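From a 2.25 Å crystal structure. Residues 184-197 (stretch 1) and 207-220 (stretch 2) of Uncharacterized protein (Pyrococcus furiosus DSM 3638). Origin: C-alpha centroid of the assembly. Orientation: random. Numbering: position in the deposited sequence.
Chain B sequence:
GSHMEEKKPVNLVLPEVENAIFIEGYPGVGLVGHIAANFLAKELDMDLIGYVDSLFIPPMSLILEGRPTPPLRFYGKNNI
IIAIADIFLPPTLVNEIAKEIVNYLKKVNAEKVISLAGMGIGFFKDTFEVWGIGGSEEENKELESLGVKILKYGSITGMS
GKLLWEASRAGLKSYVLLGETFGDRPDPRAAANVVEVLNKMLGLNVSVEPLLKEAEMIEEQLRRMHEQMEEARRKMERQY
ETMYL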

# COMPACT_ATOMS: atom_id res chain seq x y z
N ASP B 184 -12.92 -27.31 -9.21
CA ASP B 184 -12.86 -26.21 -10.16
C ASP B 184 -14.20 -25.90 -10.77
O ASP B 184 -14.31 -25.28 -11.81
N ARG B 185 -15.25 -26.24 -10.02
CA ARG B 185 -16.58 -25.81 -10.39
C ARG B 185 -17.48 -25.76 -9.16
O ARG B 185 -17.25 -26.48 -8.20
N PRO B 186 -18.55 -24.97 -9.23
CA PRO B 186 -19.56 -25.09 -8.18
C PRO B 186 -20.12 -26.48 -8.10
O PRO B 186 -20.44 -27.10 -9.13
N ASP B 187 -20.26 -26.99 -6.88
CA ASP B 187 -20.68 -28.40 -6.68
C ASP B 187 -21.78 -28.53 -5.64
O ASP B 187 -21.54 -28.83 -4.47
N PRO B 188 -23.02 -28.34 -6.07
CA PRO B 188 -24.12 -28.51 -5.13
C PRO B 188 -24.31 -29.94 -4.64
O PRO B 188 -24.92 -30.15 -3.57
N ARG B 189 -23.80 -30.91 -5.37
CA ARG B 189 -23.93 -32.31 -4.95
C ARG B 189 -23.01 -32.64 -3.81
O ARG B 189 -23.43 -33.30 -2.89
N ALA B 190 -21.79 -32.13 -3.85
CA ALA B 190 -20.92 -32.16 -2.70
C ALA B 190 -21.50 -31.40 -1.52
O ALA B 190 -21.47 -31.90 -0.40
N ALA B 191 -22.12 -30.25 -1.78
CA ALA B 191 -22.81 -29.53 -0.72
C ALA B 191 -23.86 -30.39 -0.05
O ALA B 191 -24.00 -30.43 1.17
N ALA B 192 -24.63 -31.08 -0.86
CA ALA B 192 -25.68 -31.96 -0.35
C ALA B 192 -25.09 -33.06 0.49
O ALA B 192 -25.65 -33.38 1.53
N ASN B 193 -23.98 -33.66 0.05
CA ASN B 193 -23.31 -34.66 0.87
C ASN B 193 -22.93 -34.10 2.26
O ASN B 193 -23.07 -34.78 3.28
N VAL B 194 -22.44 -32.86 2.29
CA VAL B 194 -22.05 -32.23 3.54
C VAL B 194 -23.26 -31.94 4.42
O VAL B 194 -23.24 -32.20 5.62
N VAL B 195 -24.34 -31.46 3.83
CA VAL B 195 -25.55 -31.23 4.59
C VAL B 195 -26.09 -32.52 5.22
O VAL B 195 -26.49 -32.50 6.38
N GLU B 196 -26.04 -33.63 4.49
CA GLU B 196 -26.48 -34.91 5.06
C GLU B 196 -25.70 -35.27 6.31
O GLU B 196 -26.27 -35.72 7.28
N VAL B 197 -24.38 -35.12 6.29
CA VAL B 197 -23.58 -35.40 7.49
C VAL B 197 -23.90 -34.44 8.62
O VAL B 197 -24.03 -34.86 9.77
N SER B 207 -34.00 -32.45 4.56
CA SER B 207 -33.84 -33.21 3.33
C SER B 207 -32.97 -32.42 2.34
O SER B 207 -33.17 -31.23 2.14
N VAL B 208 -32.07 -33.09 1.68
CA VAL B 208 -31.30 -32.48 0.60
C VAL B 208 -31.92 -32.61 -0.79
O VAL B 208 -31.33 -32.12 -1.78
N GLU B 209 -33.10 -33.22 -0.89
CA GLU B 209 -33.73 -33.41 -2.20
C GLU B 209 -33.97 -32.12 -2.97
O GLU B 209 -33.68 -32.05 -4.16
N PRO B 210 -34.43 -31.07 -2.29
CA PRO B 210 -34.56 -29.79 -3.01
C PRO B 210 -33.24 -29.20 -3.57
O PRO B 210 -33.22 -28.54 -4.62
N LEU B 211 -32.13 -29.51 -2.92
CA LEU B 211 -30.80 -29.12 -3.40
C LEU B 211 -30.39 -29.91 -4.63
O LEU B 211 -29.84 -29.35 -5.58
N LEU B 212 -30.58 -31.23 -4.58
CA LEU B 212 -30.23 -32.07 -5.71
C LEU B 212 -31.14 -31.72 -6.91
O LEU B 212 -30.69 -31.78 -8.05
N LYS B 213 -32.38 -31.34 -6.63
CA LYS B 213 -33.37 -30.99 -7.65
C LYS B 213 -32.95 -29.74 -8.43
O LYS B 213 -33.11 -29.66 -9.66
N GLU B 214 -32.35 -28.80 -7.73
CA GLU B 214 -31.91 -27.57 -8.37
C GLU B 214 -30.42 -27.53 -8.65
O GLU B 214 -29.89 -26.48 -8.99
N ALA B 215 -29.75 -28.67 -8.62
CA ALA B 215 -28.30 -28.72 -8.82
C ALA B 215 -27.85 -28.02 -10.10
O ALA B 215 -26.89 -27.20 -10.07
N GLU B 216 -28.47 -28.38 -11.23
CA GLU B 216 -28.06 -27.83 -12.54
C GLU B 216 -28.20 -26.31 -12.53
O GLU B 216 -27.29 -25.60 -12.95
N MET B 217 -29.33 -25.83 -12.05
CA MET B 217 -29.60 -24.41 -12.00
C MET B 217 -28.60 -23.68 -11.09
O MET B 217 -28.07 -22.62 -11.46
N ILE B 218 -28.34 -24.24 -9.90
CA ILE B 218 -27.39 -23.64 -8.97
C ILE B 218 -26.00 -23.58 -9.57
O ILE B 218 -25.30 -22.57 -9.46
N GLU B 219 -25.59 -24.65 -10.25
CA GLU B 219 -24.29 -24.67 -10.90
C GLU B 219 -24.16 -23.55 -11.92
O GLU B 219 -23.10 -22.92 -12.04
N GLU B 220 -25.25 -23.27 -12.62
CA GLU B 220 -25.28 -22.19 -13.58
C GLU B 220 -25.29 -20.82 -12.95
O GLU B 220 -24.48 -19.99 -13.31

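Stretch 2 opens with Ser-207, whose side chain turns away from stretch 1 and caps the coming helix, its OG accepting from Glu-209 N at 3.1 Å. Val-208 points toward the other stretch in the m rotamer. Its branched, compact side chain fills the space beside helix 188-197: Val-208 CG1 lies 3.6 Å from Val-195 CG1, and Val-208 CB 3.9 Å from Ala-192 CB. The methyl of Ala-192 is small, and the backbones come close here, Ala-192 CA lying 5.7 Å from Val-208 CA.

Helix 209-213 runs nearly antiparallel to helix 188-197, at 173°. Glu-209 and Lys-213 direct their CA-to-CB bonds away, as suits charged, exposed residues, whereas Leu-211 (chi1 t, chi2 p) points inward, its apolar CD2 4.0 Å from Ala-192 CB and 4.2 Å from Ala-191 CB. Leu-212 (m, t) starts sideways, yet its CD2 methyl comes within 3.7 Å of Ala-192 CB, apolar against apolar.

Past Glu-214, Ala-215 faces Pro-188; Ala-215 CB, suited to that nonpolar ring, lies 3.9 Å from Pro-188 CG and also sits over one face of the Arg-189 guanidinium, 3.2 Å from Arg-189 NH2. Ile-218 (m, t), likewise apolar, adds CG2 at 4.2 Å from Pro-188 CG. Finally, the extended, acidic Glu-219 (t, t) matches the charge of Arg-185 in a salt bridge, with a very short 2.3 Å between Arg-185 NH1 and Glu-219 OE1.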

# COMPACT_ATOMS: atom_id res chain seq x y z
CB ASP B 184 -11.75 -26.45 -11.20
CG ASP B 184 -11.74 -27.84 -11.83
OD1 ASP B 184 -10.78 -28.10 -12.59
OD2 ASP B 184 -12.65 -28.66 -11.59
CB ARG B 185 -17.17 -26.73 -11.50
CG ARG B 185 -17.56 -28.16 -11.08
CD ARG B 185 -17.51 -29.25 -12.19
NE ARG B 185 -17.14 -28.79 -13.54
CZ ARG B 185 -17.95 -28.30 -14.48
NH1 ARG B 185 -19.25 -28.22 -14.29
NH2 ARG B 185 -17.45 -27.93 -15.65
CB PRO B 186 -20.66 -24.10 -8.59
CG PRO B 186 -20.09 -23.30 -9.72
CD PRO B 186 -19.05 -24.17 -10.36
CB ASP B 187 -19.47 -29.27 -6.34
CG ASP B 187 -19.78 -30.77 -6.46
OD1 ASP B 187 -21.00 -31.13 -6.57
OD2 ASP B 187 -18.80 -31.56 -6.44
CB PRO B 188 -25.36 -28.04 -5.91
CG PRO B 188 -24.93 -27.92 -7.32
CD PRO B 188 -23.44 -27.81 -7.37
CB ARG B 189 -23.67 -33.26 -6.10
CG ARG B 189 -24.81 -33.17 -7.09
CD ARG B 189 -24.59 -34.01 -8.32
NE ARG B 189 -25.22 -33.26 -9.40
CZ ARG B 189 -26.50 -33.32 -9.73
NH1 ARG B 189 -27.35 -34.14 -9.12
NH2 ARG B 189 -26.92 -32.56 -10.74
CB ALA B 190 -19.54 -31.61 -3.05
CB ALA B 191 -23.40 -28.24 -1.22
CB ALA B 192 -26.48 -32.55 -1.51
CB ASN B 193 -22.02 -35.16 0.19
CG ASN B 193 -22.28 -35.87 -1.15
OD1 ASN B 193 -23.37 -36.35 -1.37
ND2 ASN B 193 -21.24 -36.00 -1.98
CB VAL B 194 -21.24 -30.95 3.28
CG1 VAL B 194 -21.10 -30.16 4.55
CG2 VAL B 194 -19.88 -31.33 2.72
CB VAL B 195 -26.65 -30.59 3.75
CG1 VAL B 195 -27.97 -30.56 4.52
CG2 VAL B 195 -26.22 -29.20 3.36
CB GLU B 196 -26.37 -36.09 4.05
CG GLU B 196 -27.45 -36.09 2.97
CD GLU B 196 -27.32 -37.26 1.98
OE1 GLU B 196 -26.27 -37.42 1.30
OE2 GLU B 196 -28.28 -38.06 1.90
CB VAL B 197 -22.09 -35.38 7.20
CG1 VAL B 197 -21.30 -35.54 8.49
CG2 VAL B 197 -21.72 -36.48 6.21
CB SER B 207 -35.23 -33.46 2.70
OG SER B 207 -35.09 -34.03 1.40
CB VAL B 208 -29.83 -32.98 0.53
CG1 VAL B 208 -29.14 -32.67 1.84
CG2 VAL B 208 -29.74 -34.45 0.19
CB GLU B 209 -35.01 -34.24 -2.08
CG GLU B 209 -34.76 -35.71 -1.72
CD GLU B 209 -34.02 -36.49 -2.81
OE1 GLU B 209 -34.39 -36.35 -4.00
OE2 GLU B 209 -33.07 -37.25 -2.48
CB PRO B 210 -35.18 -28.85 -1.97
CG PRO B 210 -35.78 -29.74 -0.95
CD PRO B 210 -34.91 -30.96 -0.90
CB LEU B 211 -29.74 -29.40 -2.32
CG LEU B 211 -28.42 -28.65 -2.29
CD1 LEU B 211 -28.62 -27.23 -2.76
CD2 LEU B 211 -27.60 -28.71 -0.98
CB LEU B 212 -30.35 -33.55 -5.36
CG LEU B 212 -29.40 -34.04 -4.24
CD1 LEU B 212 -29.71 -35.49 -3.89
CD2 LEU B 212 -27.94 -33.89 -4.64
CB LYS B 213 -34.76 -30.80 -6.99
CG LYS B 213 -35.64 -29.74 -7.66
CD LYS B 213 -37.14 -29.95 -7.42
CE LYS B 213 -37.90 -29.99 -8.74
NZ LYS B 213 -39.37 -30.13 -8.55
CB GLU B 214 -32.27 -26.39 -7.51
CG GLU B 214 -33.73 -26.29 -7.16
CD GLU B 214 -34.01 -25.14 -6.15
OE1 GLU B 214 -33.18 -24.17 -6.04
OE2 GLU B 214 -35.03 -25.22 -5.41
CB ALA B 215 -27.79 -30.16 -8.82
CB GLU B 216 -28.86 -28.45 -13.71
CG GLU B 216 -29.18 -27.50 -14.88
CD GLU B 216 -30.05 -28.14 -15.98
OE1 GLU B 216 -30.47 -29.31 -15.84
OE2 GLU B 216 -30.33 -27.44 -16.97
CB MET B 217 -31.04 -24.20 -11.50
CG MET B 217 -31.38 -22.79 -11.08
SD MET B 217 -33.07 -22.73 -10.40
CE MET B 217 -32.96 -22.57 -8.60
CB ILE B 218 -27.36 -24.41 -7.64
CG1 ILE B 218 -28.67 -24.19 -6.86
CG2 ILE B 218 -26.18 -23.97 -6.79
CD1 ILE B 218 -28.99 -25.33 -5.91
CB GLU B 219 -24.02 -26.00 -11.57
CG GLU B 219 -22.61 -26.13 -12.09
CD GLU B 219 -22.23 -27.62 -12.38
OE1 GLU B 219 -21.22 -27.92 -13.07
OE2 GLU B 219 -22.96 -28.53 -11.91
CB GLU B 220 -26.52 -22.33 -14.46
CG GLU B 220 -26.62 -21.33 -15.60
CD GLU B 220 -25.48 -21.56 -16.58
OE1 GLU B 220 -25.48 -22.64 -17.22
OE2 GLU B 220 -24.58 -20.71 -16.64